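PDB 4ZU5: QdtA from Thermoanaerobacterium thermosaccharolyticum, which belongs to the WxcM-like family of the cupin clan and folds as a two-sheet beta-sandwich with thymidine bound to it. Local coordinates for residues A[66-71]-A[99-104]; A[58-63]-A[108-113]. All blocks are in the same frame, centred on the assembly; numbering follows the deposited sequence.

Interaction 1 (A[66-71]-A[99-104]); sequences SVKIRL and MFDFTE
Lys68 and Phe100 form an antiparallel hydrogen-bonded pair: Lys68 N donates to Phe100 O at 2.9 Å, and Phe100 N returns a bond to Lys68 O. Ile69 and Met99 make the adjoining non-hydrogen-bonded pair. Beyond Phe100 the regular pairing is broken by Asp101, whose backbone takes positive phi and psi values, yet contact resumes at Thr103. There Thr103 N bonds to Ser66 O at an N-H...O angle of 171°, and Ser66 N donates to the side-chain oxygen Thr103 OG1 at 3.1 Å.

The Phe100 ring, with CG set between its own N and carbonyl carbon, is sandwiched. Over one face lies the Arg70 guanidinium, stacked with planes 7° apart and NH2 3.4 Å from Phe100 CE2; over the opposite face comes Lys68 CB, a CH-pi contact displaced toward the rim. The Lys68 chain runs on past the ring and bends at its last torsion, placing NZ 2.8 Å from Asp101 OD2 in a salt bridge that uses the anti lone pair of the carboxylate. A water accepts from Lys68 NZ and donates to Asp101 O. On the other side of the sheet, Val67 CG2 stands over the centre of the Phe102 ring, 4° off its normal, while Ile69 CD1 packs 3.6 Å from Met99 CG.

Arg70 NH1 is held in place by a salt bridge to Glu98, one residue before Met99. Strand 67-73 pairs on its other edge with strand 76-82, and strand 96-100 with strand 47-53, so the contact joins two inner strands of one sheet of the cupin sandwich.

Interaction 2 (A[58-63]-A[108-113]); sequences QVLICL and LLVLAS
Leu109, Ile61 and Leu108 have the most surface buried here; Leu109 and Ile61 share one face of an antiparallel strand pair, and Leu108 points to the other. Ile61 and Leu109 are a hydrogen-bonded pair: Leu109 N reaches Ile61 O at 2.7 Å and a nearly straight 177°, with Ile61 N to Leu109 O completing the ring. Their side chains lie side by side, and Ile61 CD1 touches two leucine methyls, Leu109 CD2 at 4.0 Å and, at an oblique crossing, Leu111 CD1. Leu109 CG is anti to its backbone N (chi1 173°); beyond it, CD2 also meets Leu63 CD1 at 4.0 Å.

On the reverse face Leu108 turns CD1 back over the partner strand, 3.5 Å from Ile61 O. Leu60 packs beside Val110, CG to CG2 4.0 Å apart, and Gln58 NE2 lies 3.6 Å from Val110 CG1. The Gln58 amide is satisfied elsewhere, through OE1 to Arg97 and NE2 to Tyr37.

Tyr38 of the second subunit packs on Ile61, Leu63 and Leu109. Within the chain, strand 87-91 flanks strand 58-64 and strand 35-40 flanks strand 107-112, making this an interior antiparallel pair of one sheet of the cupin sandwich, with one face at the dimer contact.

Overall arrangement
From the N terminus the chain first enters 58-63, turns directly into 66-71, passes through strands 76-82 and 87-91, and reaches 99-104 before closing with 108-113. Interaction 1 therefore shuts a loop of 27 intervening residues, wholly enclosed by the 44-residue loop that interaction 2 completes. Each contact belongs to a different sheet of the sandwich, and the chain crosses from one sheet to the other at both ends of the inner loop. Their centres lie 13 Å apart, and the facing sides meet in the core: Met99 CE approaches Leu108 CD2 at 4.0 Å, and Val67 CG1 meets Cys62 CB at the same distance.

Interaction 1 (A[66-71]-A[99-104])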
ATOM      1  N   SER A  66      -6.122   5.025  13.141  1.00 39.14           N
ATOM      2  CA  SER A  66      -6.976   6.072  12.642  1.00 35.23           C
ATOM      3  C   SER A  66      -6.201   7.355  12.414  1.00 32.16           C
ATOM      4  O   SER A  66      -5.151   7.602  13.040  1.00 36.50           O
ATOM      5  CB  SER A  66      -8.107   6.275  13.668  1.00 41.32           C
ATOM      6  OG  SER A  66      -8.206   7.655  13.930  1.00 47.88           O
ATOM      7  N   VAL A  67      -6.685   8.170  11.460  1.00 32.30           N
ATOM      8  CA  VAL A  67      -6.089   9.419  11.071  1.00 33.23           C
ATOM      9  C   VAL A  67      -7.210  10.271  10.463  1.00 34.25           C
ATOM     10  O   VAL A  67      -8.147   9.753   9.848  1.00 35.20           O
ATOM     11  CB  VAL A  67      -4.930   9.278  10.050  1.00 36.49           C
ATOM     12  CG1 VAL A  67      -5.409   8.551   8.787  1.00 39.20           C
ATOM     13  CG2 VAL A  67      -4.323  10.617   9.680  1.00 39.18           C
ATOM     14  N   LYS A  68      -7.082  11.567  10.660  1.00 34.20           N
ATOM     15  CA  LYS A  68      -8.049  12.540  10.188  1.00 34.29           C
ATOM     16  C   LYS A  68      -7.502  13.342   9.032  1.00 32.76           C
ATOM     17  O   LYS A  68      -6.366  13.874   9.046  1.00 32.76           O
ATOM     18  CB  LYS A  68      -8.460  13.451  11.375  1.00 38.36           C
ATOM     19  CG  LYS A  68      -9.431  12.794  12.351  1.00 41.21           C
ATOM     20  CD  LYS A  68      -9.770  13.735  13.499  1.00 44.76           C
ATOM     21  CE  LYS A  68     -10.466  13.003  14.620  1.00 46.12           C
ATOM     22  NZ  LYS A  68      -9.460  12.239  15.391  1.00 46.35           N
ATOM     23  N   ILE A  69      -8.323  13.443   7.980  1.00 32.64           N
ATOM     24  CA  ILE A  69      -7.915  14.143   6.796  1.00 32.99           C
ATOM     25  C   ILE A  69      -8.779  15.381   6.698  1.00 31.82           C
ATOM     26  O   ILE A  69     -10.009  15.275   6.620  1.00 33.80           O
ATOM     27  CB  ILE A  69      -8.169  13.361   5.485  1.00 31.42           C
ATOM     28  CG1 ILE A  69      -7.712  11.920   5.564  1.00 35.59           C
ATOM     29  CG2 ILE A  69      -7.550  14.113   4.328  1.00 34.39           C
ATOM     30  CD1 ILE A  69      -6.311  11.728   6.082  1.00 34.96           C
ATOM     31  N   ARG A  70      -8.130  16.532   6.731  1.00 33.39           N
ATOM     32  CA  ARG A  70      -8.832  17.807   6.524  1.00 35.59           C
ATOM     33  C   ARG A  70      -8.739  18.137   5.047  1.00 32.36           C
ATOM     34  O   ARG A  70      -7.657  18.334   4.523  1.00 35.25           O
ATOM     35  CB  ARG A  70      -8.203  18.918   7.380  1.00 37.16           C
ATOM     36  CG  ARG A  70      -8.667  20.344   7.086  1.00 42.38           C
ATOM     37  CD  ARG A  70      -8.000  21.407   7.997  1.00 43.36           C
ATOM     38  NE  ARG A  70      -8.197  21.139   9.422  1.00 44.60           N
ATOM     39  CZ  ARG A  70      -7.262  20.711  10.264  1.00 41.45           C
ATOM     40  NH1 ARG A  70      -6.016  20.490   9.879  1.00 44.54           N
ATOM     41  NH2 ARG A  70      -7.590  20.441  11.502  1.00 44.63           N
ATOM     42  N   LEU A  71      -9.892  18.181   4.383  1.00 33.09           N
ATOM     43  CA  LEU A  71      -9.997  18.491   2.988  1.00 33.65           C
ATOM     44  C   LEU A  71     -10.592  19.880   2.857  1.00 35.33           C
ATOM     45  O   LEU A  71     -11.585  20.212   3.510  1.00 37.21           O
ATOM     46  CB  LEU A  71     -10.938  17.518   2.270  1.00 36.62           C
ATOM     47  CG  LEU A  71     -10.585  16.056   2.529  1.00 39.11           C
ATOM     48  CD1 LEU A  71     -11.770  15.145   2.231  1.00 45.10           C
ATOM     49  CD2 LEU A  71      -9.400  15.723   1.670  1.00 37.16           C
ATOM     50  N   MET A  99      -3.355  16.297   7.225  1.00 34.68           N
ATOM     51  CA  MET A  99      -3.650  15.088   7.933  1.00 35.81           C
ATOM     52  C   MET A  99      -3.182  15.208   9.384  1.00 32.59           C
ATOM     53  O   MET A  99      -2.116  15.752   9.636  1.00 37.87           O
ATOM     54  CB  MET A  99      -2.905  13.924   7.280  1.00 37.15           C
ATOM     55  CG  MET A  99      -3.268  13.641   5.825  1.00 38.63           C
ATOM     56  SD  MET A  99      -2.218  14.488   4.671  1.00 51.39           S
ATOM     57  CE  MET A  99      -0.933  13.248   4.547  1.00 50.77           C
ATOM     58  N   PHE A 100      -3.964  14.685  10.305  1.00 38.21           N
ATOM     59  CA  PHE A 100      -3.702  14.916  11.736  1.00 39.04           C
ATOM     60  C   PHE A 100      -4.372  13.884  12.626  1.00 40.16           C
ATOM     61  O   PHE A 100      -5.144  13.038  12.151  1.00 40.84           O
ATOM     62  CB  PHE A 100      -4.083  16.370  12.080  1.00 41.35           C
ATOM     63  CG  PHE A 100      -5.565  16.618  12.088  1.00 41.69           C
ATOM     64  CD1 PHE A 100      -6.295  16.523  13.267  1.00 43.79           C
ATOM     65  CD2 PHE A 100      -6.233  16.909  10.919  1.00 39.90           C
ATOM     66  CE1 PHE A 100      -7.663  16.745  13.298  1.00 42.57           C
ATOM     67  CE2 PHE A 100      -7.602  17.128  10.935  1.00 41.79           C
ATOM     68  CZ  PHE A 100      -8.322  17.007  12.112  1.00 40.59           C
ATOM     69  N   ASP A 101      -4.073  13.910  13.930  1.00 37.54           N
ATOM     70  CA  ASP A 101      -4.553  12.885  14.829  1.00 36.09           C
ATOM     71  C   ASP A 101      -4.222  11.475  14.367  1.00 33.46           C
ATOM     72  O   ASP A 101      -5.075  10.584  14.384  1.00 38.78           O
ATOM     73  CB  ASP A 101      -6.065  12.963  15.029  1.00 39.46           C
ATOM     74  CG  ASP A 101      -6.496  14.120  15.988  1.00 42.07           C
ATOM     75  OD1 ASP A 101      -5.677  14.948  16.419  1.00 40.76           O
ATOM     76  OD2 ASP A 101      -7.711  14.240  16.177  1.00 42.04           O
ATOM     77  N   PHE A 102      -2.986  11.283  13.924  1.00 34.69           N
ATOM     78  CA  PHE A 102      -2.520   9.939  13.682  1.00 36.19           C
ATOM     79  C   PHE A 102      -2.455   9.207  15.023  1.00 39.40           C
ATOM     80  O   PHE A 102      -1.777   9.679  15.926  1.00 42.58           O
ATOM     81  CB  PHE A 102      -1.114  10.019  13.094  1.00 32.53           C
ATOM     82  CG  PHE A 102      -1.045  10.472  11.679  1.00 34.36           C
ATOM     83  CD1 PHE A 102      -1.045  11.812  11.349  1.00 33.70           C
ATOM     84  CD2 PHE A 102      -0.859   9.534  10.649  1.00 34.21           C
ATOM     85  CE1 PHE A 102      -0.891  12.229  10.026  1.00 35.97           C
ATOM     86  CE2 PHE A 102      -0.734   9.935   9.328  1.00 37.15           C
ATOM     87  CZ  PHE A 102      -0.735  11.291   9.010  1.00 35.77           C
ATOM     88  N   THR A 103      -3.161   8.095  15.164  1.00 41.00           N
ATOM     89  CA  THR A 103      -3.015   7.260  16.342  1.00 40.68           C
ATOM     90  C   THR A 103      -1.702   6.479  16.385  1.00 44.52           C
ATOM     91  O   THR A 103      -0.930   6.442  15.410  1.00 43.96           O
ATOM     92  CB  THR A 103      -4.189   6.298  16.503  1.00 44.33           C
ATOM     93  OG1 THR A 103      -4.177   5.299  15.478  1.00 42.72           O
ATOM     94  CG2 THR A 103      -5.498   7.044  16.481  1.00 42.90           C
ATOM     95  N   GLU A 104      -1.414   5.909  17.553  1.00 47.93           N
ATOM     96  CA  GLU A 104      -0.185   5.141  17.762  1.00 48.65           C
ATOM     97  C   GLU A 104      -0.335   3.895  16.912  1.00 45.18           C
ATOM     98  O   GLU A 104      -1.381   3.262  16.949  1.00 46.05           O
ATOM     99  CB  GLU A 104      -0.023   4.752  19.246  1.00 55.06           C
ATOM    100  CG  GLU A 104       1.074   3.735  19.575  1.00 56.02           C
ATOM    101  CD  GLU A 104       2.472   4.301  19.408  1.00 55.47           C
ATOM    102  OE1 GLU A 104       2.676   5.524  19.319  1.00 56.70           O
ATOM    103  OE2 GLU A 104       3.415   3.505  19.394  1.00 65.51           O
TER
HETATM  104  O   HOH W   1      -7.559   9.941  14.506  1.00 44.16           O

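Interaction 2 (A[58-63]-A[108-113])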
ATOM      1  N   GLN A  58      -5.326  10.524  -6.387  1.00 27.42           N
ATOM      2  CA  GLN A  58      -4.807   9.735  -5.294  1.00 29.86           C
ATOM      3  C   GLN A  58      -5.958   9.068  -4.588  1.00 28.13           C
ATOM      4  O   GLN A  58      -7.087   9.585  -4.603  1.00 27.41           O
ATOM      5  CB  GLN A  58      -4.202  10.708  -4.280  1.00 34.97           C
ATOM      6  CG  GLN A  58      -2.926  11.360  -4.751  1.00 38.60           C
ATOM      7  CD  GLN A  58      -2.194  12.010  -3.575  1.00 41.14           C
ATOM      8  OE1 GLN A  58      -2.802  12.543  -2.654  1.00 38.00           O
ATOM      9  NE2 GLN A  58      -0.886  11.908  -3.586  1.00 43.75           N
ATOM     10  N   VAL A  59      -5.646   7.977  -3.903  1.00 27.27           N
ATOM     11  CA  VAL A  59      -6.530   7.348  -2.949  1.00 26.43           C
ATOM     12  C   VAL A  59      -5.752   7.147  -1.674  1.00 28.58           C
ATOM     13  O   VAL A  59      -4.710   6.539  -1.675  1.00 27.74           O
ATOM     14  CB  VAL A  59      -7.047   6.023  -3.501  1.00 25.67           C
ATOM     15  CG1 VAL A  59      -7.803   5.206  -2.474  1.00 25.61           C
ATOM     16  CG2 VAL A  59      -7.977   6.297  -4.691  1.00 23.58           C
ATOM     17  N   LEU A  60      -6.323   7.600  -0.575  1.00 28.20           N
ATOM     18  CA  LEU A  60      -5.710   7.440   0.735  1.00 28.28           C
ATOM     19  C   LEU A  60      -6.414   6.331   1.501  1.00 28.14           C
ATOM     20  O   LEU A  60      -7.653   6.238   1.507  1.00 29.19           O
ATOM     21  CB  LEU A  60      -5.821   8.748   1.540  1.00 28.21           C
ATOM     22  CG  LEU A  60      -4.835   9.888   1.276  1.00 31.32           C
ATOM     23  CD1 LEU A  60      -4.758  10.276  -0.201  1.00 30.51           C
ATOM     24  CD2 LEU A  60      -5.157  11.137   2.084  1.00 32.32           C
ATOM     25  N   ILE A  61      -5.656   5.520   2.216  1.00 26.82           N
ATOM     26  CA  ILE A  61      -6.247   4.409   2.994  1.00 31.44           C
ATOM     27  C   ILE A  61      -5.498   4.234   4.300  1.00 32.25           C
ATOM     28  O   ILE A  61      -4.265   4.184   4.315  1.00 31.72           O
ATOM     29  CB  ILE A  61      -6.154   3.042   2.230  1.00 33.61           C
ATOM     30  CG1 ILE A  61      -6.530   3.216   0.764  1.00 34.60           C
ATOM     31  CG2 ILE A  61      -7.000   1.950   2.889  1.00 30.52           C
ATOM     32  CD1 ILE A  61      -5.779   2.296  -0.166  1.00 37.03           C
ATOM     33  N   CYS A  62      -6.244   4.122   5.393  1.00 31.66           N
ATOM     34  CA  CYS A  62      -5.627   3.940   6.713  1.00 30.03           C
ATOM     35  C   CYS A  62      -5.678   2.479   7.083  1.00 28.85           C
ATOM     36  O   CYS A  62      -6.772   1.904   7.182  1.00 27.56           O
ATOM     37  CB  CYS A  62      -6.355   4.789   7.732  1.00 31.85           C
ATOM     38  SG  CYS A  62      -5.690   4.406   9.371  1.00 32.40           S
ATOM     39  N   LEU A  63      -4.510   1.816   7.064  1.00 29.76           N
ATOM     40  CA  LEU A  63      -4.405   0.362   7.096  1.00 29.19           C
ATOM     41  C   LEU A  63      -4.381  -0.142   8.546  1.00 33.00           C
ATOM     42  O   LEU A  63      -4.595  -1.311   8.793  1.00 33.15           O
ATOM     43  CB  LEU A  63      -3.134  -0.122   6.361  1.00 31.56           C
ATOM     44  CG  LEU A  63      -3.131   0.240   4.865  1.00 31.26           C
ATOM     45  CD1 LEU A  63      -2.011  -0.491   4.141  1.00 32.71           C
ATOM     46  CD2 LEU A  63      -4.443  -0.107   4.206  1.00 32.83           C
ATOM     47  N   LEU A 108      -0.811   5.107   7.036  1.00 30.83           N
ATOM     48  CA  LEU A 108      -1.592   5.733   5.945  1.00 31.03           C
ATOM     49  C   LEU A 108      -0.899   5.355   4.616  1.00 29.11           C
ATOM     50  O   LEU A 108       0.276   5.701   4.426  1.00 30.80           O
ATOM     51  CB  LEU A 108      -1.498   7.229   6.119  1.00 31.61           C
ATOM     52  CG  LEU A 108      -2.305   8.079   5.115  1.00 33.47           C
ATOM     53  CD1 LEU A 108      -3.731   7.575   4.971  1.00 35.28           C
ATOM     54  CD2 LEU A 108      -2.274   9.580   5.383  1.00 34.90           C
ATOM     55  N   LEU A 109      -1.642   4.712   3.714  1.00 30.23           N
ATOM     56  CA  LEU A 109      -1.154   4.319   2.407  1.00 27.14           C
ATOM     57  C   LEU A 109      -1.767   5.254   1.374  1.00 27.08           C
ATOM     58  O   LEU A 109      -2.953   5.568   1.453  1.00 27.62           O
ATOM     59  CB  LEU A 109      -1.615   2.903   2.104  1.00 28.75           C
ATOM     60  CG  LEU A 109      -1.334   2.408   0.697  1.00 27.29           C
ATOM     61  CD1 LEU A 109       0.182   2.251   0.574  1.00 29.94           C
ATOM     62  CD2 LEU A 109      -2.009   1.063   0.492  1.00 28.14           C
ATOM     63  N   VAL A 110      -0.966   5.677   0.412  1.00 26.78           N
ATOM     64  CA  VAL A 110      -1.477   6.497  -0.661  1.00 26.87           C
ATOM     65  C   VAL A 110      -1.131   5.808  -1.974  1.00 27.20           C
ATOM     66  O   VAL A 110      -0.005   5.428  -2.182  1.00 26.07           O
ATOM     67  CB  VAL A 110      -0.847   7.899  -0.613  1.00 27.00           C
ATOM     68  CG1 VAL A 110      -1.338   8.797  -1.760  1.00 29.62           C
ATOM     69  CG2 VAL A 110      -1.102   8.516   0.781  1.00 30.81           C
ATOM     70  N   LEU A 111      -2.126   5.646  -2.837  1.00 28.11           N
ATOM     71  CA  LEU A 111      -1.944   5.215  -4.202  1.00 29.05           C
ATOM     72  C   LEU A 111      -2.090   6.430  -5.124  1.00 31.02           C
ATOM     73  O   LEU A 111      -2.971   7.238  -4.925  1.00 28.18           O
ATOM     74  CB  LEU A 111      -3.014   4.202  -4.591  1.00 28.40           C
ATOM     75  CG  LEU A 111      -3.312   3.126  -3.552  1.00 32.71           C
ATOM     76  CD1 LEU A 111      -4.487   2.238  -3.968  1.00 32.26           C
ATOM     77  CD2 LEU A 111      -2.095   2.320  -3.189  1.00 33.44           C
ATOM     78  N   ALA A 112      -1.223   6.586  -6.114  1.00 28.53           N
ATOM     79  CA  ALA A 112      -1.094   7.802  -6.888  1.00 27.41           C
ATOM     80  C   ALA A 112      -1.059   7.450  -8.350  1.00 31.46           C
ATOM     81  O   ALA A 112      -0.430   6.457  -8.731  1.00 30.26           O
ATOM     82  CB  ALA A 112       0.179   8.546  -6.511  1.00 27.77           C
ATOM     83  N   SER A 113      -1.721   8.282  -9.144  1.00 32.19           N
ATOM     84  CA  SER A 113      -1.879   8.089 -10.596  1.00 31.64           C
ATOM     85  C   SER A 113      -0.659   8.513 -11.455  1.00 32.85           C
ATOM     86  O   SER A 113      -0.639   8.217 -12.645  1.00 32.79           O
ATOM     87  CB  SER A 113      -3.122   8.842 -11.107  1.00 33.00           C
ATOM     88  OG  SER A 113      -2.941  10.244 -11.146  1.00 30.95           O
TER